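Local coordinates for protein xylulose kinase (Escherichia coli, PDB 2ITM) that catalyses the ATP-dependent phosphorylation of D-xylulose to D-xylulose 5-phosphate, as a homodimeric kinase of the FGGY family, at residues I3-V14 with W48-L59; A70-H78 with L151-M160. All coordinates share one frame; numbering follows the deposited sequence.

Contact 1: residues I3-V14 with W48-L59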
loop_
_atom_site.group_PDB
_atom_site.type_symbol
_atom_site.label_atom_id
_atom_site.label_comp_id
_atom_site.label_asym_id
_atom_site.label_seq_id
_atom_site.Cartn_x
_atom_site.Cartn_y
_atom_site.Cartn_z
ATOM N N ILE A 3 -15.966 -30.165 35.155
ATOM C CA ILE A 3 -15.205 -30.158 33.911
ATOM C C ILE A 3 -15.904 -29.348 32.823
ATOM O O ILE A 3 -17.099 -29.485 32.603
ATOM C CB ILE A 3 -14.959 -31.592 33.406
ATOM C CG1 ILE A 3 -14.152 -32.400 34.409
ATOM C CG2 ILE A 3 -14.282 -31.579 32.046
ATOM C CD1 ILE A 3 -12.731 -32.014 34.467
ATOM N N GLY A 4 -15.128 -28.515 32.144
ATOM C CA GLY A 4 -15.502 -27.968 30.863
ATOM C C GLY A 4 -14.568 -28.389 29.750
ATOM O O GLY A 4 -13.356 -28.324 29.891
ATOM N N ILE A 5 -15.156 -28.846 28.651
ATOM C CA ILE A 5 -14.440 -29.145 27.420
ATOM C C ILE A 5 -14.785 -28.148 26.321
ATOM O O ILE A 5 -15.948 -27.860 26.079
ATOM C CB ILE A 5 -14.777 -30.542 26.932
ATOM C CG1 ILE A 5 -14.557 -31.577 28.025
ATOM C CG2 ILE A 5 -13.966 -30.883 25.715
ATOM C CD1 ILE A 5 -15.221 -32.881 27.746
ATOM N N ASP A 6 -13.762 -27.646 25.644
ATOM C CA ASP A 6 -13.945 -26.824 24.454
ATOM C C ASP A 6 -13.281 -27.438 23.238
ATOM O O ASP A 6 -12.064 -27.473 23.125
ATOM C CB ASP A 6 -13.445 -25.407 24.686
ATOM C CG ASP A 6 -13.541 -24.541 23.450
ATOM O OD1 ASP A 6 -12.591 -23.798 23.196
ATOM O OD2 ASP A 6 -14.518 -24.526 22.688
ATOM N N LEU A 7 -14.109 -27.941 22.338
ATOM C CA LEU A 7 -13.676 -28.421 21.047
ATOM C C LEU A 7 -13.529 -27.257 20.093
ATOM O O LEU A 7 -14.487 -26.829 19.467
ATOM C CB LEU A 7 -14.693 -29.428 20.505
ATOM C CG LEU A 7 -14.217 -30.622 19.717
ATOM C CD1 LEU A 7 -15.308 -31.167 18.858
ATOM C CD2 LEU A 7 -13.022 -30.289 18.890
ATOM N N GLY A 8 -12.314 -26.750 19.994
ATOM C CA GLY A 8 -12.006 -25.706 19.051
ATOM C C GLY A 8 -11.687 -26.233 17.685
ATOM O O GLY A 8 -11.868 -27.406 17.399
ATOM N N THR A 9 -11.211 -25.349 16.824
ATOM C CA THR A 9 -10.758 -25.752 15.512
ATOM C C THR A 9 -9.301 -26.211 15.545
ATOM O O THR A 9 -8.944 -27.170 14.903
ATOM C CB THR A 9 -10.948 -24.624 14.501
ATOM O OG1 THR A 9 -12.217 -24.005 14.701
ATOM C CG2 THR A 9 -11.081 -25.186 13.125
ATOM N N SER A 10 -8.482 -25.518 16.312
ATOM C CA SER A 10 -7.050 -25.741 16.267
ATOM C C SER A 10 -6.565 -26.525 17.462
ATOM O O SER A 10 -5.392 -26.829 17.552
ATOM C CB SER A 10 -6.311 -24.419 16.199
ATOM O OG SER A 10 -6.504 -23.687 17.365
ATOM N N GLY A 11 -7.485 -26.845 18.348
ATOM C CA GLY A 11 -7.237 -27.758 19.446
ATOM C C GLY A 11 -8.414 -27.977 20.382
ATOM O O GLY A 11 -9.429 -27.315 20.279
ATOM N N VAL A 12 -8.263 -28.921 21.300
ATOM C CA VAL A 12 -9.156 -29.027 22.444
ATOM C C VAL A 12 -8.571 -28.545 23.756
ATOM O O VAL A 12 -7.407 -28.750 24.055
ATOM C CB VAL A 12 -9.729 -30.430 22.628
ATOM C CG1 VAL A 12 -10.446 -30.882 21.407
ATOM C CG2 VAL A 12 -8.646 -31.417 22.994
ATOM N N LYS A 13 -9.412 -27.886 24.533
ATOM C CA LYS A 13 -9.053 -27.466 25.863
ATOM C C LYS A 13 -10.016 -28.058 26.874
ATOM O O LYS A 13 -11.218 -27.997 26.693
ATOM C CB LYS A 13 -9.039 -25.951 25.945
ATOM C CG LYS A 13 -8.689 -25.407 27.307
ATOM C CD LYS A 13 -8.895 -23.920 27.367
ATOM C CE LYS A 13 -7.678 -23.208 27.888
ATOM N NZ LYS A 13 -7.934 -21.777 28.117
ATOM N N VAL A 14 -9.473 -28.662 27.937
ATOM C CA VAL A 14 -10.249 -29.095 29.080
ATOM C C VAL A 14 -9.816 -28.400 30.354
ATOM O O VAL A 14 -8.635 -28.181 30.580
ATOM C CB VAL A 14 -10.210 -30.624 29.271
ATOM C CG1 VAL A 14 -10.500 -31.342 27.972
ATOM C CG2 VAL A 14 -8.884 -31.071 29.838
ATOM N N TRP A 48 -11.097 -35.541 16.806
ATOM C CA TRP A 48 -11.722 -34.840 17.924
ATOM C C TRP A 48 -11.705 -35.708 19.169
ATOM O O TRP A 48 -11.395 -35.254 20.252
ATOM C CB TRP A 48 -13.159 -34.440 17.608
ATOM C CG TRP A 48 -13.320 -33.505 16.466
ATOM C CD1 TRP A 48 -12.400 -32.645 15.975
ATOM C CD2 TRP A 48 -14.506 -33.331 15.668
ATOM N NE1 TRP A 48 -12.914 -31.926 14.913
ATOM C CE2 TRP A 48 -14.224 -32.341 14.712
ATOM C CE3 TRP A 48 -15.774 -33.910 15.669
ATOM C CZ2 TRP A 48 -15.140 -31.929 13.759
ATOM C CZ3 TRP A 48 -16.682 -33.513 14.737
ATOM C CH2 TRP A 48 -16.373 -32.538 13.796
ATOM N N TRP A 49 -12.043 -36.975 19.000
ATOM C CA TRP A 49 -12.160 -37.838 20.144
ATOM C C TRP A 49 -10.793 -38.129 20.723
ATOM O O TRP A 49 -10.584 -37.968 21.911
ATOM C CB TRP A 49 -12.874 -39.134 19.811
ATOM C CG TRP A 49 -12.715 -40.138 20.891
ATOM C CD1 TRP A 49 -11.893 -41.212 20.890
ATOM C CD2 TRP A 49 -13.370 -40.144 22.155
ATOM N NE1 TRP A 49 -12.007 -41.900 22.066
ATOM C CE2 TRP A 49 -12.909 -41.259 22.863
ATOM C CE3 TRP A 49 -14.305 -39.314 22.767
ATOM C CZ2 TRP A 49 -13.347 -41.562 24.132
ATOM C CZ3 TRP A 49 -14.737 -39.621 23.995
ATOM C CH2 TRP A 49 -14.268 -40.737 24.668
ATOM N N GLN A 50 -9.871 -38.561 19.877
ATOM C CA GLN A 50 -8.541 -38.893 20.342
ATOM C C GLN A 50 -7.904 -37.713 21.059
ATOM O O GLN A 50 -7.248 -37.882 22.071
ATOM C CB GLN A 50 -7.652 -39.392 19.199
ATOM C CG GLN A 50 -8.147 -40.668 18.520
ATOM C CD GLN A 50 -8.307 -41.830 19.475
ATOM O OE1 GLN A 50 -9.111 -42.722 19.242
ATOM N NE2 GLN A 50 -7.544 -41.821 20.547
ATOM N N ALA A 51 -8.113 -36.518 20.536
ATOM C CA ALA A 51 -7.608 -35.329 21.182
ATOM C C ALA A 51 -8.231 -35.100 22.539
ATOM O O ALA A 51 -7.539 -34.757 23.483
ATOM C CB ALA A 51 -7.782 -34.122 20.313
ATOM N N THR A 52 -9.543 -35.276 22.638
ATOM C CA THR A 52 -10.253 -35.064 23.884
ATOM C C THR A 52 -9.858 -36.103 24.929
ATOM O O THR A 52 -9.684 -35.779 26.091
ATOM C CB THR A 52 -11.772 -35.103 23.675
ATOM O OG1 THR A 52 -12.174 -34.094 22.750
ATOM C CG2 THR A 52 -12.485 -34.726 24.948
ATOM N N ASP A 53 -9.731 -37.351 24.500
ATOM C CA ASP A 53 -9.271 -38.424 25.368
ATOM C C ASP A 53 -7.903 -38.143 25.982
ATOM O O ASP A 53 -7.749 -38.119 27.179
ATOM C CB ASP A 53 -9.245 -39.743 24.599
ATOM C CG ASP A 53 -9.081 -40.953 25.502
ATOM O OD1 ASP A 53 -8.290 -41.830 25.146
ATOM O OD2 ASP A 53 -9.708 -41.116 26.561
ATOM N N ARG A 54 -6.924 -37.925 25.128
ATOM C CA ARG A 54 -5.611 -37.448 25.516
ATOM C C ARG A 54 -5.646 -36.355 26.569
ATOM O O ARG A 54 -5.021 -36.460 27.608
ATOM C CB ARG A 54 -4.892 -36.937 24.278
ATOM C CG ARG A 54 -3.409 -36.812 24.412
ATOM C CD ARG A 54 -2.681 -36.811 23.079
ATOM N NE ARG A 54 -1.417 -36.077 23.117
ATOM C CZ ARG A 54 -0.571 -35.997 22.101
ATOM N NH1 ARG A 54 -0.850 -36.605 20.959
ATOM N NH2 ARG A 54 0.554 -35.311 22.218
ATOM N N ALA A 55 -6.375 -35.294 26.270
ATOM C CA ALA A 55 -6.443 -34.134 27.130
ATOM C C ALA A 55 -6.990 -34.454 28.514
ATOM O O ALA A 55 -6.493 -33.972 29.507
ATOM C CB ALA A 55 -7.255 -33.055 26.478
ATOM N N MET A 56 -8.037 -35.257 28.554
ATOM C CA MET A 56 -8.697 -35.579 29.797
ATOM C C MET A 56 -7.822 -36.512 30.616
ATOM O O MET A 56 -7.834 -36.484 31.830
ATOM C CB MET A 56 -10.045 -36.234 29.529
ATOM C CG MET A 56 -11.116 -35.296 29.001
ATOM S SD MET A 56 -11.595 -34.051 30.177
ATOM C CE MET A 56 -12.461 -35.096 31.296
ATOM N N LYS A 57 -7.073 -37.352 29.929
ATOM C CA LYS A 57 -6.120 -38.220 30.581
ATOM C C LYS A 57 -4.967 -37.426 31.166
ATOM O O LYS A 57 -4.551 -37.664 32.282
ATOM C CB LYS A 57 -5.632 -39.305 29.625
ATOM C CG LYS A 57 -6.544 -40.508 29.587
ATOM C CD LYS A 57 -6.343 -41.384 28.370
ATOM C CE LYS A 57 -7.319 -42.531 28.393
ATOM N NZ LYS A 57 -7.172 -43.425 27.248
ATOM N N ALA A 58 -4.469 -36.464 30.407
ATOM C CA ALA A 58 -3.438 -35.587 30.910
ATOM C C ALA A 58 -3.916 -34.757 32.096
ATOM O O ALA A 58 -3.193 -34.577 33.068
ATOM C CB ALA A 58 -2.915 -34.715 29.822
ATOM N N LEU A 59 -5.137 -34.252 32.009
ATOM C CA LEU A 59 -5.719 -33.475 33.097
ATOM C C LEU A 59 -5.662 -34.264 34.381
ATOM O O LEU A 59 -5.380 -33.729 35.435
ATOM C CB LEU A 59 -7.159 -33.088 32.781
ATOM C CG LEU A 59 -7.796 -32.011 33.656
ATOM C CD1 LEU A 59 -7.234 -30.647 33.375
ATOM C CD2 LEU A 59 -9.280 -32.005 33.520
#
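The bend at chi2 (-66°) lays M56 SD against V14 CG1 at 3.7 Å, and the second, at chi3 (-71°), turns CE to meet I3 CG2 tip to tip. Here helix 45-62 packs on the first beta hairpin of the N-terminal FGGY domain, a member of the actin-like ATPase fold. The hairpin strands 3-7 and 11-14 are joined by D6 N to K13 O and K13 N to D6 O, and I3, I5, L7, V12 and V14 all turn their side chains to the helix. V14 spreads its two methyls: CG1 faces A55 CB as well as M56, while CG2, set between its own backbone N and carbonyl carbon, reaches L59 CD2 at 3.8 Å. L59 CD2 also meets I3 CD1, 3.6 Å away. A51 and A55 present just their methyls to strand 11-14, whose axis lies 8.3 Å from that of the helix segment, and V12 CG2 settles beside A51 CB at 3.9 Å. The T52 hydroxyl is turned back to its own helix, where OG1 and N both donate to W48 O, from opposite faces of the carbonyl plane. No hydrogen bond crosses the interface. At the active-site end, L7 crosses the indole of W48 at about a right angle, with CD1 over one face, 4.1 Å from the centroid of the five-membered ring.

Contact 2: residues A70-H78 with L151-M160. With XUL (D-xylulose), chain C.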
loop_
_atom_site.group_PDB
_atom_site.type_symbol
_atom_site.label_atom_id
_atom_site.label_comp_id
_atom_site.label_asym_id
_atom_site.label_seq_id
_atom_site.Cartn_x
_atom_site.Cartn_y
_atom_site.Cartn_z
ATOM N N ALA A 70 -20.308 -32.774 37.587
ATOM C CA ALA A 70 -20.927 -32.595 36.281
ATOM C C ALA A 70 -19.928 -32.178 35.213
ATOM O O ALA A 70 -18.869 -31.660 35.515
ATOM C CB ALA A 70 -22.060 -31.601 36.359
ATOM N N LEU A 71 -20.293 -32.411 33.958
ATOM C CA LEU A 71 -19.438 -32.085 32.824
ATOM C C LEU A 71 -20.167 -31.357 31.695
ATOM O O LEU A 71 -21.259 -31.733 31.307
ATOM C CB LEU A 71 -18.749 -33.330 32.296
ATOM C CG LEU A 71 -17.832 -33.149 31.096
ATOM C CD1 LEU A 71 -16.743 -34.189 31.044
ATOM C CD2 LEU A 71 -18.641 -33.166 29.833
ATOM N N GLY A 72 -19.525 -30.318 31.180
ATOM C CA GLY A 72 -20.030 -29.544 30.069
ATOM C C GLY A 72 -19.117 -29.522 28.863
ATOM O O GLY A 72 -17.920 -29.666 28.978
ATOM N N ILE A 73 -19.719 -29.327 27.700
ATOM C CA ILE A 73 -18.993 -29.164 26.453
ATOM C C ILE A 73 -19.372 -27.893 25.700
ATOM O O ILE A 73 -20.508 -27.444 25.737
ATOM C CB ILE A 73 -19.140 -30.393 25.532
ATOM C CG1 ILE A 73 -20.533 -30.449 24.933
ATOM C CG2 ILE A 73 -18.867 -31.654 26.270
ATOM C CD1 ILE A 73 -21.087 -31.828 24.877
ATOM N N ALA A 74 -18.388 -27.330 25.016
ATOM C CA ALA A 74 -18.614 -26.334 23.991
ATOM C C ALA A 74 -17.774 -26.642 22.753
ATOM O O ALA A 74 -16.875 -27.467 22.811
ATOM C CB ALA A 74 -18.257 -24.951 24.500
ATOM N N GLY A 75 -18.078 -25.980 21.651
ATOM C CA GLY A 75 -17.563 -26.379 20.361
ATOM C C GLY A 75 -17.612 -25.339 19.262
ATOM O O GLY A 75 -18.506 -24.512 19.205
ATOM N N GLN A 76 -16.626 -25.407 18.388
ATOM C CA GLN A 76 -16.708 -24.814 17.073
ATOM C C GLN A 76 -18.067 -25.067 16.430
ATOM O O GLN A 76 -18.533 -26.187 16.358
ATOM C CB GLN A 76 -15.564 -25.306 16.178
ATOM C CG GLN A 76 -15.573 -26.792 15.901
ATOM C CD GLN A 76 -14.682 -27.203 14.744
ATOM O OE1 GLN A 76 -14.939 -26.864 13.607
ATOM N NE2 GLN A 76 -13.644 -27.955 15.048
ATOM N N MET A 77 -18.688 -23.998 15.974
ATOM C CA MET A 77 -20.068 -24.041 15.539
ATOM C C MET A 77 -20.177 -24.554 14.100
ATOM O O MET A 77 -19.203 -24.573 13.378
ATOM C CB MET A 77 -20.701 -22.660 15.683
ATOM C CG MET A 77 -20.575 -22.049 17.079
ATOM S SD MET A 77 -21.047 -20.329 17.164
ATOM C CE MET A 77 -22.780 -20.485 16.979
ATOM N N HIS A 78 -21.374 -24.969 13.705
ATOM C CA HIS A 78 -21.727 -25.112 12.299
ATOM C C HIS A 78 -21.091 -26.256 11.505
ATOM O O HIS A 78 -21.339 -26.390 10.322
ATOM C CB HIS A 78 -21.271 -23.902 11.498
ATOM C CG HIS A 78 -21.739 -22.598 12.049
ATOM N ND1 HIS A 78 -23.066 -22.310 12.255
ATOM C CD2 HIS A 78 -21.053 -21.498 12.424
ATOM C CE1 HIS A 78 -23.177 -21.091 12.737
ATOM N NE2 HIS A 78 -21.969 -20.578 12.853
ATOM N N LEU A 151 -23.495 -31.534 14.970
ATOM C CA LEU A 151 -22.463 -30.555 15.171
ATOM C C LEU A 151 -21.273 -31.176 15.901
ATOM O O LEU A 151 -21.371 -32.243 16.457
ATOM C CB LEU A 151 -23.023 -29.347 15.916
ATOM C CG LEU A 151 -24.102 -28.556 15.182
ATOM C CD1 LEU A 151 -24.931 -27.739 16.130
ATOM C CD2 LEU A 151 -23.466 -27.663 14.141
ATOM N N PRO A 152 -20.142 -30.506 15.872
ATOM C CA PRO A 152 -18.887 -31.144 16.267
ATOM C C PRO A 152 -18.855 -31.530 17.747
ATOM O O PRO A 152 -18.493 -32.646 18.070
ATOM C CB PRO A 152 -17.846 -30.073 15.915
ATOM C CG PRO A 152 -18.457 -29.348 14.779
ATOM C CD PRO A 152 -19.900 -29.269 15.081
ATOM N N LYS A 153 -19.249 -30.622 18.627
ATOM C CA LYS A 153 -19.256 -30.912 20.051
ATOM C C LYS A 153 -20.282 -31.992 20.398
ATOM O O LYS A 153 -20.114 -32.736 21.348
ATOM C CB LYS A 153 -19.511 -29.652 20.854
ATOM C CG LYS A 153 -20.963 -29.428 21.175
ATOM C CD LYS A 153 -21.174 -28.182 21.960
ATOM C CE LYS A 153 -22.592 -28.099 22.472
ATOM N NZ LYS A 153 -23.616 -28.179 21.422
ATOM N N ASP A 154 -21.338 -32.049 19.604
ATOM C CA ASP A 154 -22.399 -33.008 19.778
ATOM C C ASP A 154 -21.991 -34.410 19.335
ATOM O O ASP A 154 -22.453 -35.388 19.891
ATOM C CB ASP A 154 -23.671 -32.542 19.086
ATOM C CG ASP A 154 -24.170 -31.214 19.617
ATOM O OD1 ASP A 154 -23.961 -30.932 20.801
ATOM O OD2 ASP A 154 -24.761 -30.396 18.920
ATOM N N TYR A 155 -21.103 -34.502 18.357
ATOM C CA TYR A 155 -20.518 -35.791 18.029
ATOM C C TYR A 155 -19.706 -36.286 19.210
ATOM O O TYR A 155 -19.779 -37.437 19.581
ATOM C CB TYR A 155 -19.637 -35.737 16.785
ATOM C CG TYR A 155 -18.829 -36.999 16.592
ATOM C CD1 TYR A 155 -19.395 -38.125 16.044
ATOM C CD2 TYR A 155 -17.510 -37.065 16.988
ATOM C CE1 TYR A 155 -18.661 -39.271 15.874
ATOM C CE2 TYR A 155 -16.772 -38.199 16.827
ATOM C CZ TYR A 155 -17.349 -39.307 16.276
ATOM O OH TYR A 155 -16.615 -40.447 16.127
ATOM N N LEU A 156 -18.962 -35.366 19.799
ATOM C CA LEU A 156 -18.271 -35.593 21.048
ATOM C C LEU A 156 -19.165 -36.128 22.160
ATOM O O LEU A 156 -18.824 -37.100 22.809
ATOM C CB LEU A 156 -17.555 -34.325 21.486
ATOM C CG LEU A 156 -16.261 -34.493 22.239
ATOM C CD1 LEU A 156 -15.410 -35.588 21.644
ATOM C CD2 LEU A 156 -15.511 -33.188 22.245
ATOM N N ARG A 157 -20.308 -35.486 22.368
ATOM C CA ARG A 157 -21.285 -35.970 23.317
ATOM C C ARG A 157 -21.678 -37.424 23.082
ATOM O O ARG A 157 -21.654 -38.220 23.991
ATOM C CB ARG A 157 -22.515 -35.065 23.348
ATOM C CG ARG A 157 -23.607 -35.530 24.277
ATOM C CD ARG A 157 -24.988 -34.997 23.956
ATOM N NE ARG A 157 -24.918 -33.645 23.440
ATOM C CZ ARG A 157 -24.597 -32.596 24.165
ATOM N NH1 ARG A 157 -24.343 -32.733 25.453
ATOM N NH2 ARG A 157 -24.539 -31.410 23.606
ATOM N N LEU A 158 -22.043 -37.752 21.850
ATOM C CA LEU A 158 -22.416 -39.111 21.477
ATOM C C LEU A 158 -21.329 -40.129 21.811
ATOM O O LEU A 158 -21.598 -41.162 22.388
ATOM C CB LEU A 158 -22.783 -39.177 20.002
ATOM C CG LEU A 158 -22.994 -40.566 19.414
ATOM C CD1 LEU A 158 -24.335 -41.089 19.798
ATOM C CD2 LEU A 158 -22.819 -40.564 17.914
ATOM N N ARG A 159 -20.089 -39.802 21.487
ATOM C CA ARG A 159 -18.950 -40.616 21.883
ATOM C C ARG A 159 -18.767 -40.758 23.398
ATOM O O ARG A 159 -18.312 -41.785 23.871
ATOM C CB ARG A 159 -17.674 -40.118 21.220
ATOM C CG ARG A 159 -17.513 -40.553 19.774
ATOM C CD ARG A 159 -17.346 -42.046 19.583
ATOM N NE ARG A 159 -16.185 -42.384 18.756
ATOM C CZ ARG A 159 -14.997 -42.678 19.230
ATOM N NH1 ARG A 159 -14.786 -42.683 20.528
ATOM N NH2 ARG A 159 -14.008 -42.953 18.410
ATOM N N MET A 160 -19.146 -39.726 24.144
ATOM C CA MET A 160 -19.036 -39.725 25.580
ATOM C C MET A 160 -20.235 -40.337 26.311
ATOM O O MET A 160 -20.085 -40.866 27.396
ATOM C CB MET A 160 -18.794 -38.314 26.096
ATOM C CG MET A 160 -17.410 -37.770 25.875
ATOM S SD MET A 160 -17.162 -36.222 26.742
ATOM C CE MET A 160 -18.403 -35.234 25.991
HETATM C C1 XUL C . -19.891 -18.035 13.390
HETATM C C2 XUL C . -18.771 -17.852 14.400
HETATM C C3 XUL C . -18.412 -19.001 15.275
HETATM C C4 XUL C . -17.024 -19.406 14.855
HETATM C C5 XUL C . -16.643 -20.792 15.331
HETATM O O1 XUL C . -21.145 -17.810 13.980
HETATM O O2 XUL C . -17.756 -16.910 14.132
HETATM O O3 XUL C . -19.274 -20.042 14.920
HETATM O O4 XUL C . -17.055 -19.374 13.455
HETATM O O5 XUL C . -17.726 -21.352 16.003
HETATM O O HOH W 1 -20.260 -27.605 18.078
#
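The D-xylulose pocket of this FGGY kinase begins where strand 70-75 of the N-terminal, actin-like domain runs out into Q76, M77 and H78, and helix 152-161 packs against that strand and its exit. M77 N gives the sugar O5 a fairly straight hydrogen bond (2.8 Å, 164°). H78 NE2 and the sugar O1 pair at 3.1 Å, almost in line, while H78 ND1 on the other side of the imidazole is bonded to G173 O, which fixes the ring's rotation. At the start of the helix, L151, the N-cap residue, sets CD2 3.4 Å from H78 N, and P152 lays its ring across the CG of Q76. A water accepts from K153 N and donates to Q76 O, bridging the first turn of the helix to the pocket loop. Along the strand, I73 carries the packing: its CG2 meets M160 CE tip to tip at 3.6 Å, and CG1 lies against the aliphatic part of K153. G75 brings its CA to 3.8 Å from K153 CB. D154 OD1 takes K153 NZ and R157 NH2 from opposite faces of its plane, and D167 and D170 also hold the lysine. The R157 guanidinium, tied besides to A165 O, V228 O and A229 O, receives I73 CD1 over one face, 3.4 Å from NH1.

Overall arrangement
The centres of contacts 1 and 2 lie 10 Å apart on one mixed sheet, in which strands 2-7 and 70-75 are parallel neighbours. I5 O to A74 N (2.7 Å) and L7 O to Q76 N (2.8 Å), probably hydrogen bonds, join those strands. The helices also meet: W48 packs on P152 and Y155, and L156 touches T52 as well as L7 of the strand. The side chain of D6, inferred to be important for activity, is about 4 Å from that of A74, and that of Q76 about 5 Å from that of D233, the inferred proton acceptor. Contact 2 touches the sugar directly, whereas the L7 side chain remains about 10 Å from it.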